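Local coordinates for putative aminopeptidase (Leishmania major, PDB 5NTH), which probably acts as a manganese-dependent leucyl aminopeptidase of the M17 family, removing residues from the N-terminus of peptides, at residues G51-L56 / Q76-G81; N59-V64 / Y140-A145; S147-A152 / K199-A204; A432-S437 / D444-G449. All coordinates share one frame; numbering follows the deposited sequence.

Interaction 1. Residues G51-L56 / Q76-G81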
loop_
_atom_site.group_PDB
_atom_site.type_symbol
_atom_site.label_atom_id
_atom_site.label_comp_id
_atom_site.label_asym_id
_atom_site.label_seq_id
_atom_site.Cartn_x
_atom_site.Cartn_y
_atom_site.Cartn_z
ATOM N N GLY A 51 26.412 17.888 -35.103
ATOM C CA GLY A 51 25.500 18.494 -36.040
ATOM C C GLY A 51 24.678 17.477 -36.780
ATOM O O GLY A 51 24.934 16.280 -36.715
ATOM N N ALA A 52 23.664 17.988 -37.468
ATOM C CA ALA A 52 22.924 17.252 -38.489
ATOM C C ALA A 52 23.881 16.473 -39.371
ATOM O O ALA A 52 24.902 17.017 -39.783
ATOM C CB ALA A 52 22.142 18.237 -39.356
ATOM N N LEU A 53 23.533 15.239 -39.701
ATOM C CA LEU A 53 24.367 14.450 -40.601
ATOM C C LEU A 53 24.704 15.129 -41.941
ATOM O O LEU A 53 25.873 15.111 -42.336
ATOM C CB LEU A 53 23.769 13.073 -40.853
ATOM C CG LEU A 53 24.783 12.082 -41.450
ATOM C CD1 LEU A 53 26.006 11.805 -40.558
ATOM C CD2 LEU A 53 24.056 10.785 -41.784
ATOM N N GLU A 54 23.723 15.730 -42.629
ATOM C CA GLU A 54 24.032 16.533 -43.847
ATOM C C GLU A 54 25.208 17.488 -43.587
ATOM O O GLU A 54 26.190 17.473 -44.314
ATOM C CB GLU A 54 22.825 17.360 -44.339
ATOM N N GLN A 55 25.103 18.282 -42.519
ATOM C CA GLN A 55 26.038 19.381 -42.275
ATOM C C GLN A 55 27.406 18.824 -41.906
ATOM O O GLN A 55 28.429 19.373 -42.320
ATOM C CB GLN A 55 25.510 20.353 -41.210
ATOM N N LEU A 56 27.433 17.709 -41.173
ATOM C CA LEU A 56 28.702 17.081 -40.823
ATOM C C LEU A 56 29.480 16.568 -42.018
ATOM O O LEU A 56 30.703 16.602 -41.993
ATOM C CB LEU A 56 28.516 15.930 -39.831
ATOM C CG LEU A 56 28.143 16.295 -38.394
ATOM C CD1 LEU A 56 28.223 15.042 -37.559
ATOM C CD2 LEU A 56 28.997 17.390 -37.772
ATOM N N GLN A 76 33.012 9.333 -41.825
ATOM C CA GLN A 76 32.446 8.264 -42.671
ATOM C C GLN A 76 31.601 7.292 -41.861
ATOM O O GLN A 76 30.731 6.621 -42.435
ATOM C CB GLN A 76 33.493 7.444 -43.451
ATOM C CG GLN A 76 34.549 8.213 -44.234
ATOM C CD GLN A 76 34.026 9.110 -45.369
ATOM O OE1 GLN A 76 32.881 9.590 -45.363
ATOM N NE2 GLN A 76 34.905 9.375 -46.351
ATOM N N ARG A 77 31.863 7.199 -40.554
ATOM C CA ARG A 77 31.285 6.126 -39.728
ATOM C C ARG A 77 30.114 6.523 -38.871
ATOM O O ARG A 77 29.307 5.673 -38.500
ATOM C CB ARG A 77 32.346 5.575 -38.792
ATOM C CG ARG A 77 33.386 4.751 -39.498
ATOM C CD ARG A 77 34.294 4.095 -38.494
ATOM N NE ARG A 77 35.311 3.351 -39.206
ATOM C CZ ARG A 77 36.021 2.355 -38.702
ATOM N NH1 ARG A 77 35.860 1.975 -37.441
ATOM N NH2 ARG A 77 36.897 1.733 -39.483
ATOM N N VAL A 78 30.077 7.787 -38.480
ATOM C CA VAL A 78 28.959 8.322 -37.749
ATOM C C VAL A 78 27.713 8.132 -38.630
ATOM O O VAL A 78 27.760 8.365 -39.838
ATOM C CB VAL A 78 29.192 9.810 -37.351
ATOM C CG1 VAL A 78 29.063 10.756 -38.537
ATOM C CG2 VAL A 78 28.239 10.214 -36.251
ATOM N N LYS A 79 26.648 7.625 -38.018
ATOM C CA LYS A 79 25.326 7.527 -38.632
ATOM C C LYS A 79 24.391 8.460 -37.807
ATOM O O LYS A 79 24.738 8.812 -36.659
ATOM C CB LYS A 79 24.870 6.057 -38.611
ATOM N N ALA A 80 23.246 8.873 -38.365
ATOM C CA ALA A 80 22.238 9.660 -37.598
ATOM C C ALA A 80 21.993 9.110 -36.200
ATOM O O ALA A 80 21.609 7.942 -36.047
ATOM C CB ALA A 80 20.906 9.750 -38.344
ATOM N N GLY A 81 22.246 9.948 -35.191
ATOM C CA GLY A 81 22.044 9.579 -33.775
ATOM C C GLY A 81 23.204 8.947 -33.028
ATOM O O GLY A 81 23.166 8.851 -31.815
#

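Interaction 2. Residues N59-V64 / Y140-A145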
loop_
_atom_site.group_PDB
_atom_site.type_symbol
_atom_site.label_atom_id
_atom_site.label_comp_id
_atom_site.label_asym_id
_atom_site.label_seq_id
_atom_site.Cartn_x
_atom_site.Cartn_y
_atom_site.Cartn_z
ATOM N N ASN A 59 31.731 19.461 -47.247
ATOM C CA ASN A 59 33.149 19.780 -47.503
ATOM C C ASN A 59 33.602 21.078 -46.845
ATOM O O ASN A 59 34.793 21.310 -46.678
ATOM C CB ASN A 59 33.420 19.897 -49.004
ATOM C CG ASN A 59 32.931 18.686 -49.785
ATOM O OD1 ASN A 59 33.175 17.539 -49.406
ATOM N ND2 ASN A 59 32.222 18.940 -50.877
ATOM N N SER A 60 32.645 21.940 -46.524
ATOM C CA SER A 60 32.870 23.106 -45.657
ATOM C C SER A 60 33.671 22.776 -44.346
ATOM O O SER A 60 34.426 23.634 -43.837
ATOM C CB SER A 60 31.504 23.758 -45.346
ATOM O OG SER A 60 31.509 24.501 -44.145
ATOM N N LEU A 61 33.512 21.551 -43.821
ATOM C CA LEU A 61 34.192 21.140 -42.578
ATOM C C LEU A 61 35.664 20.851 -42.696
ATOM O O LEU A 61 36.358 20.912 -41.690
ATOM C CB LEU A 61 33.516 19.928 -41.930
ATOM C CG LEU A 61 32.692 20.217 -40.669
ATOM C CD1 LEU A 61 31.708 21.351 -40.881
ATOM C CD2 LEU A 61 31.952 18.962 -40.262
ATOM N N LYS A 62 36.161 20.579 -43.898
ATOM C CA LYS A 62 37.599 20.286 -44.076
ATOM C C LYS A 62 38.524 21.456 -43.662
ATOM O O LYS A 62 39.726 21.280 -43.478
ATOM C CB LYS A 62 37.884 19.823 -45.518
ATOM C CG LYS A 62 36.946 18.697 -45.975
ATOM C CD LYS A 62 37.285 18.035 -47.313
ATOM C CE LYS A 62 36.021 17.420 -47.933
ATOM N NZ LYS A 62 36.176 16.022 -48.421
ATOM N N SER A 63 37.937 22.633 -43.498
ATOM C CA SER A 63 38.618 23.844 -43.034
ATOM C C SER A 63 38.895 23.839 -41.553
ATOM O O SER A 63 39.817 24.504 -41.107
ATOM C CB SER A 63 37.742 25.089 -43.278
ATOM O OG SER A 63 37.004 24.943 -44.470
ATOM N N VAL A 64 38.057 23.162 -40.770
ATOM C CA VAL A 64 38.179 23.267 -39.334
ATOM C C VAL A 64 39.576 22.742 -39.025
ATOM O O VAL A 64 40.075 21.811 -39.651
ATOM C CB VAL A 64 37.068 22.526 -38.549
ATOM C CG1 VAL A 64 35.675 22.926 -39.032
ATOM C CG2 VAL A 64 37.231 21.021 -38.632
ATOM N N TYR A 140 32.169 22.171 -31.356
ATOM C CA TYR A 140 31.963 22.626 -32.696
ATOM C C TYR A 140 30.568 22.230 -33.028
ATOM O O TYR A 140 30.282 21.050 -33.133
ATOM C CB TYR A 140 32.969 22.014 -33.684
ATOM C CG TYR A 140 34.259 22.812 -33.826
ATOM C CD1 TYR A 140 35.263 22.732 -32.845
ATOM C CD2 TYR A 140 34.488 23.653 -34.936
ATOM C CE1 TYR A 140 36.466 23.443 -32.972
ATOM C CE2 TYR A 140 35.684 24.380 -35.063
ATOM C CZ TYR A 140 36.675 24.268 -34.080
ATOM O OH TYR A 140 37.866 24.962 -34.147
ATOM N N VAL A 141 29.708 23.229 -33.200
ATOM C CA VAL A 141 28.304 23.012 -33.504
ATOM C C VAL A 141 27.907 23.484 -34.885
ATOM O O VAL A 141 28.068 24.636 -35.222
ATOM C CB VAL A 141 27.410 23.769 -32.537
ATOM C CG1 VAL A 141 25.968 23.282 -32.685
ATOM C CG2 VAL A 141 27.902 23.595 -31.117
ATOM N N CYS A 142 27.355 22.562 -35.657
ATOM C CA CYS A 142 26.796 22.856 -36.968
ATOM C C CYS A 142 25.291 23.139 -36.885
ATOM O O CYS A 142 24.449 22.250 -37.097
ATOM C CB CYS A 142 27.087 21.705 -37.909
ATOM S SG CYS A 142 28.865 21.587 -38.134
ATOM N N ALA A 143 24.982 24.396 -36.579
ATOM C CA ALA A 143 23.613 24.848 -36.437
ATOM C C ALA A 143 23.426 26.180 -37.123
ATOM O O ALA A 143 24.266 27.080 -36.964
ATOM C CB ALA A 143 23.226 24.964 -34.973
ATOM N N PRO A 144 22.289 26.325 -37.834
ATOM C CA PRO A 144 22.022 27.516 -38.631
ATOM C C PRO A 144 21.738 28.746 -37.776
ATOM O O PRO A 144 21.422 28.652 -36.586
ATOM C CB PRO A 144 20.798 27.126 -39.459
ATOM C CG PRO A 144 20.093 26.104 -38.641
ATOM C CD PRO A 144 21.060 25.525 -37.643
ATOM N N ALA A 145 21.901 29.900 -38.402
ATOM C CA ALA A 145 21.687 31.168 -37.732
ATOM C C ALA A 145 20.238 31.205 -37.228
ATOM O O ALA A 145 19.324 30.772 -37.940
ATOM C CB ALA A 145 21.960 32.318 -38.703
#

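Interaction 3. Residues S147-A152 / K199-A204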
loop_
_atom_site.group_PDB
_atom_site.type_symbol
_atom_site.label_atom_id
_atom_site.label_comp_id
_atom_site.label_asym_id
_atom_site.label_seq_id
_atom_site.Cartn_x
_atom_site.Cartn_y
_atom_site.Cartn_z
ATOM N N SER A 147 19.730 29.693 -34.171
ATOM C CA SER A 147 19.899 28.710 -33.133
ATOM C C SER A 147 20.828 29.130 -31.952
ATOM O O SER A 147 20.969 28.399 -30.966
ATOM C CB SER A 147 20.343 27.406 -33.785
ATOM O OG SER A 147 21.664 27.463 -34.304
ATOM N N GLU A 148 21.380 30.336 -31.982
ATOM C CA GLU A 148 22.334 30.762 -30.949
ATOM C C GLU A 148 21.866 30.604 -29.497
ATOM O O GLU A 148 22.632 30.126 -28.660
ATOM C CB GLU A 148 22.805 32.197 -31.168
ATOM C CG GLU A 148 23.627 32.406 -32.441
ATOM C CD GLU A 148 22.796 32.752 -33.671
ATOM O OE1 GLU A 148 21.736 33.440 -33.559
ATOM O OE2 GLU A 148 23.204 32.322 -34.770
ATOM N N THR A 149 20.637 30.992 -29.181
ATOM C CA THR A 149 20.204 30.921 -27.771
ATOM C C THR A 149 19.987 29.467 -27.319
ATOM O O THR A 149 20.327 29.123 -26.206
ATOM C CB THR A 149 18.976 31.796 -27.464
ATOM O OG1 THR A 149 17.897 31.383 -28.288
ATOM C CG2 THR A 149 19.268 33.256 -27.748
ATOM N N ALA A 150 19.459 28.623 -28.193
ATOM C CA ALA A 150 19.315 27.201 -27.922
ATOM C C ALA A 150 20.665 26.498 -27.727
ATOM O O ALA A 150 20.840 25.678 -26.821
ATOM C CB ALA A 150 18.535 26.541 -29.039
ATOM N N VAL A 151 21.627 26.832 -28.566
ATOM C CA VAL A 151 22.985 26.386 -28.369
ATOM C C VAL A 151 23.553 26.939 -27.061
ATOM O O VAL A 151 24.101 26.184 -26.275
ATOM C CB VAL A 151 23.897 26.779 -29.555
ATOM C CG1 VAL A 151 25.339 26.314 -29.325
ATOM C CG2 VAL A 151 23.387 26.151 -30.837
ATOM N N ALA A 152 23.455 28.226 -26.790
ATOM C CA ALA A 152 24.068 28.696 -25.556
ATOM C C ALA A 152 23.491 27.936 -24.342
ATOM O O ALA A 152 24.252 27.458 -23.472
ATOM C CB ALA A 152 23.898 30.182 -25.392
ATOM N N LYS A 199 15.715 40.059 -35.751
ATOM C CA LYS A 199 16.266 40.271 -34.409
ATOM C C LYS A 199 17.767 39.863 -34.390
ATOM O O LYS A 199 18.218 38.960 -35.131
ATOM C CB LYS A 199 15.402 39.547 -33.354
ATOM N N SER A 200 18.541 40.583 -33.580
ATOM C CA SER A 200 19.963 40.241 -33.330
ATOM C C SER A 200 20.254 39.835 -31.887
ATOM O O SER A 200 19.729 40.433 -30.915
ATOM C CB SER A 200 20.858 41.425 -33.654
ATOM O OG SER A 200 20.317 42.603 -33.070
ATOM N N VAL A 201 21.127 38.848 -31.754
ATOM C CA VAL A 201 21.619 38.454 -30.430
ATOM C C VAL A 201 23.132 38.363 -30.467
ATOM O O VAL A 201 23.686 37.721 -31.365
ATOM C CB VAL A 201 20.964 37.145 -29.919
ATOM C CG1 VAL A 201 21.172 35.982 -30.909
ATOM C CG2 VAL A 201 21.449 36.830 -28.502
ATOM N N CYS A 202 23.777 39.014 -29.493
ATOM C CA CYS A 202 25.232 39.169 -29.481
ATOM C C CYS A 202 25.934 38.286 -28.444
ATOM O O CYS A 202 25.291 37.697 -27.579
ATOM C CB CYS A 202 25.591 40.613 -29.235
ATOM S SG CYS A 202 25.271 41.192 -27.573
ATOM N N VAL A 203 27.258 38.218 -28.536
ATOM C CA VAL A 203 28.045 37.337 -27.696
ATOM C C VAL A 203 27.940 37.625 -26.219
ATOM O O VAL A 203 27.910 36.679 -25.431
ATOM C CB VAL A 203 29.529 37.386 -28.091
ATOM C CG1 VAL A 203 30.435 36.664 -27.078
ATOM C CG2 VAL A 203 29.676 36.748 -29.453
ATOM N N ALA A 204 27.922 38.901 -25.837
ATOM C CA ALA A 204 27.781 39.258 -24.421
ATOM C C ALA A 204 26.432 38.767 -23.825
ATOM O O ALA A 204 26.367 38.415 -22.649
ATOM C CB ALA A 204 27.966 40.755 -24.223
#

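Interaction 4. Residues A432-S437 / D444-G449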
loop_
_atom_site.group_PDB
_atom_site.type_symbol
_atom_site.label_atom_id
_atom_site.label_comp_id
_atom_site.label_asym_id
_atom_site.label_seq_id
_atom_site.Cartn_x
_atom_site.Cartn_y
_atom_site.Cartn_z
ATOM N N ALA A 432 7.409 21.391 -20.105
ATOM C CA ALA A 432 6.587 21.997 -19.098
ATOM C C ALA A 432 5.124 22.055 -19.570
ATOM O O ALA A 432 4.814 21.949 -20.759
ATOM C CB ALA A 432 7.084 23.390 -18.781
ATOM N N GLY A 433 4.231 22.205 -18.598
ATOM C CA GLY A 433 2.793 22.398 -18.833
ATOM C C GLY A 433 2.439 23.859 -18.723
ATOM O O GLY A 433 2.765 24.491 -17.721
ATOM N N VAL A 434 1.825 24.404 -19.767
ATOM C CA VAL A 434 1.469 25.800 -19.786
ATOM C C VAL A 434 -0.044 25.913 -19.697
ATOM O O VAL A 434 -0.787 25.334 -20.497
ATOM C CB VAL A 434 1.974 26.505 -21.042
ATOM C CG1 VAL A 434 1.543 27.970 -21.028
ATOM C CG2 VAL A 434 3.484 26.406 -21.134
ATOM N N TYR A 435 -0.474 26.664 -18.698
ATOM C CA TYR A 435 -1.873 26.901 -18.410
ATOM C C TYR A 435 -2.048 28.380 -18.594
ATOM O O TYR A 435 -1.561 29.173 -17.789
ATOM C CB TYR A 435 -2.213 26.513 -16.982
ATOM C CG TYR A 435 -3.599 26.942 -16.520
ATOM C CD1 TYR A 435 -4.733 26.167 -16.794
ATOM C CD2 TYR A 435 -3.759 28.092 -15.768
ATOM C CE1 TYR A 435 -5.968 26.540 -16.344
ATOM C CE2 TYR A 435 -4.997 28.481 -15.313
ATOM C CZ TYR A 435 -6.100 27.709 -15.600
ATOM O OH TYR A 435 -7.319 28.144 -15.128
ATOM N N ALA A 436 -2.747 28.747 -19.655
ATOM C CA ALA A 436 -2.686 30.102 -20.153
ATOM C C ALA A 436 -4.055 30.647 -20.432
ATOM O O ALA A 436 -4.798 30.033 -21.184
ATOM C CB ALA A 436 -1.864 30.114 -21.426
ATOM N N SER A 437 -4.341 31.829 -19.885
ATOM C CA SER A 437 -5.653 32.503 -20.067
ATOM C C SER A 437 -5.847 33.241 -21.386
ATOM O O SER A 437 -6.837 33.908 -21.541
ATOM C CB SER A 437 -5.849 33.551 -18.975
ATOM O OG SER A 437 -4.869 34.565 -19.151
ATOM N N ASP A 444 2.635 31.723 -27.998
ATOM C CA ASP A 444 3.910 32.448 -27.886
ATOM C C ASP A 444 4.903 31.820 -26.913
ATOM O O ASP A 444 6.109 31.871 -27.122
ATOM C CB ASP A 444 3.692 33.898 -27.447
ATOM C CG ASP A 444 3.129 34.813 -28.575
ATOM O OD1 ASP A 444 3.081 34.433 -29.798
ATOM O OD2 ASP A 444 2.729 35.948 -28.182
ATOM N N MET A 445 4.392 31.282 -25.826
ATOM C CA MET A 445 5.210 30.588 -24.883
ATOM C C MET A 445 5.658 29.264 -25.497
ATOM O O MET A 445 6.810 28.922 -25.379
ATOM C CB MET A 445 4.466 30.398 -23.578
ATOM C CG MET A 445 5.346 29.909 -22.452
ATOM S SD MET A 445 6.637 31.054 -21.915
ATOM C CE MET A 445 5.755 32.304 -21.001
ATOM N N ILE A 446 4.773 28.557 -26.203
ATOM C CA ILE A 446 5.169 27.310 -26.879
ATOM C C ILE A 446 6.332 27.580 -27.818
ATOM O O ILE A 446 7.335 26.866 -27.823
ATOM C CB ILE A 446 3.994 26.652 -27.631
ATOM C CG1 ILE A 446 2.871 26.248 -26.667
ATOM C CG2 ILE A 446 4.405 25.416 -28.409
ATOM C CD1 ILE A 446 3.262 25.851 -25.266
ATOM N N SER A 447 6.193 28.644 -28.588
ATOM C CA SER A 447 7.227 29.054 -29.528
ATOM C C SER A 447 8.517 29.495 -28.902
ATOM O O SER A 447 9.562 29.284 -29.500
ATOM C CB SER A 447 6.719 30.192 -30.393
ATOM O OG SER A 447 5.695 29.679 -31.211
ATOM N N ALA A 448 8.469 30.143 -27.745
ATOM C CA ALA A 448 9.710 30.540 -27.115
ATOM C C ALA A 448 10.407 29.282 -26.584
ATOM O O ALA A 448 11.617 29.199 -26.549
ATOM C CB ALA A 448 9.455 31.544 -26.025
ATOM N N GLY A 449 9.620 28.285 -26.241
ATOM C CA GLY A 449 10.132 26.990 -25.899
ATOM C C GLY A 449 10.820 26.269 -27.039
ATOM O O GLY A 449 11.823 25.613 -26.827
#

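Interaction 1. Residues G51-L56 / Q76-G81
Leu53 and Val78 make a small apolar contact near the surface of the N-terminal domain, where the start of helix 53-57 meets the chain leaving helix 69-77. CD1 of Leu53 lies 3.8 Å from CG1 of Val78. The two side chains run antiparallel past one another, and the same CD1 also sits 3.9 Å from the carbonyl O of Val78. The other branch, CD2 of Leu53, lies 4.0 Å from the backbone N of Ala80. Both methyls of Leu53 thus rest on the extended chain 78-80. The leucine reaches this chain because its CG stands anti to the backbone N (chi1 -164°). Leu56, one turn on, adds a looser touch, with CD1 4.5 Å from Val78 CG1. Helix 53-57 starts after Ala52 at its N-cap position, and Leu56 N bonds to Ala52 O within the first turn. At Val78 the backbone turns out of helix 69-77, and its side chain also touches Val101 and Ala103 of strand 97-103. The neighbouring Arg77 packs on Leu87 of a second subunit. Helix ends packed beside a mixed sheet in this way fit the alpha/beta, macro-like N-terminal domain of M17 aminopeptidases.

Interaction 2. Residues N59-V64 / Y140-A145
The CA atoms of Leu61 and Cys142 lie 9.4 Å apart and those of Val64 and Tyr140 9.1 Å, so only side chains bridge the gap between the turns of 59-64 and strand 137-142. CD1 of Leu61 reaches SG of Cys142 at 4.0 Å. The end of the leucine comes nearer to the strand than its first bond would suggest. CB of Cys142 points toward the turns, and a chi1 of -64°, with SG anti to the carbonyl carbon, brings the sulfur to this methyl. Three residues on, CB of Val64 meets CE2 of Tyr140 at 4.2 Å. The valine approaches the ring obliquely. Tyr140 and Cys142 project from the same side of the strand, as i and i+2 residues do. Strand 137-142 runs parallel to strand 46-51 in the mixed sheet of the N-terminal domain, whose sequence family belongs to the macro clan. Tyr140 and Cys142 both touch Leu49 of that neighbouring strand, and Leu61 touches it too. The Tyr140 ring also meets Phe66 edge-to-face. Two backbone bonds tighten the turns, Lys62 N to Asn59 O at 3.2 Å and Val64 N to Leu61 O at 3.0 Å. Ser63 OG donates to Ser60 O at 3.0 Å, coming from 39° above the carbonyl plane.

Interaction 3. Residues S147-A152 / K199-A204
Val201 packs its two methyls against Glu148 and Thr149 at the start of helix 148-156. This helix follows strand 137-142 of the alpha/beta N-terminal domain, and the contact joins its first turn to the loop leading into the long helix 203-221. It is buried. CG1 of Val201 sits 3.7 Å from OE1 of Glu148 and 4.1 Å from its CB. The two side chains lie alongside, pointing opposite ways. CG2 of Val201 faces CG2 of Thr149 at 4.3 Å. The glutamate chain bends at chi2 (89°), which brings its carboxylate back beside the valine. That carboxylate finds its polar partners nearby: OE2 is hydrogen-bonded to Ser187 OG, and OE1 takes a weak bond from Gly146 N. Glu148 is buried, and these bonds would stabilise a carboxylate there. Thr149 OG1 bonds Glu533 OE2, and the side chain of Thr149 also touches Ile209 of helix 203-221. Val201 itself touches Leu206 of the same helix. Cys202 holds the N-cap position there, and its N bonds Glu205 OE1. Within helix 148-156, the first turns are closed by Val151 N to Ser147 O at 2.9 Å and Ala152 N to Glu148 O at 2.8 Å.

Interaction 4. Residues A432-S437 / D444-G449
Met445 and Ile446, consecutive residues of helix 439-452, both meet one methyl of Val434 on strand 432-436. The helix is continuous through 444-449, and Asp444 O accepts a bond from Ala448 N at 3.0 Å. Met445 comes next and points its CB toward the strand. Its CG lies 4.2 Å from CG2 of Val434. The first torsion, with CG anti to the backbone N (chi1 -169°), sets this methylene against the valine, while the later bends at chi2 and chi3 carry SD away from it. Ile446 follows. Its CB points past the strand, but CD1 turns in to meet the same Val434 CG2 at 4.2 Å. Both side chains meet the valine at a slant, with no hydrogen bond between the segments. Farther along, Gly449 N bonds Met445 O at 3.0 Å and carries the helix onward. Strand 432-436, helix 439-452 and strand 456-458 form a beta-alpha-beta unit of the catalytic domain, and the contact lies between its first strand and its helix. Val434 and Met445 also touch Val509 of strand 508-512, the antiparallel neighbour of strand 432-436. On the helix, Asp444, Met445 and Ala448 pack against Phe534 of helix 528-536.

In the fold
Interactions 1 and 2 share a neighbourhood in the N-terminal domain. They touch each other, with Leu56 O 3.2 Å from Leu61 CD2, and both are only partly buried. Interactions 3 and 4 are buried and lie nearer the centre of the chain. Interaction 3 follows interaction 2 along the chain, from strand 137-142 into helix 148-156, and Val141 packs on Val151 between them. Interaction 4 stands apart in the catalytic domain, about 7 Å from interaction 3 between nearest atoms. However, helix 528-536 borders both. Interactions 1, 2 and 4 are apolar side-chain contacts, whereas interaction 3 sets a valine against a carboxylate and a threonine methyl. None has a hydrogen bond across its segments.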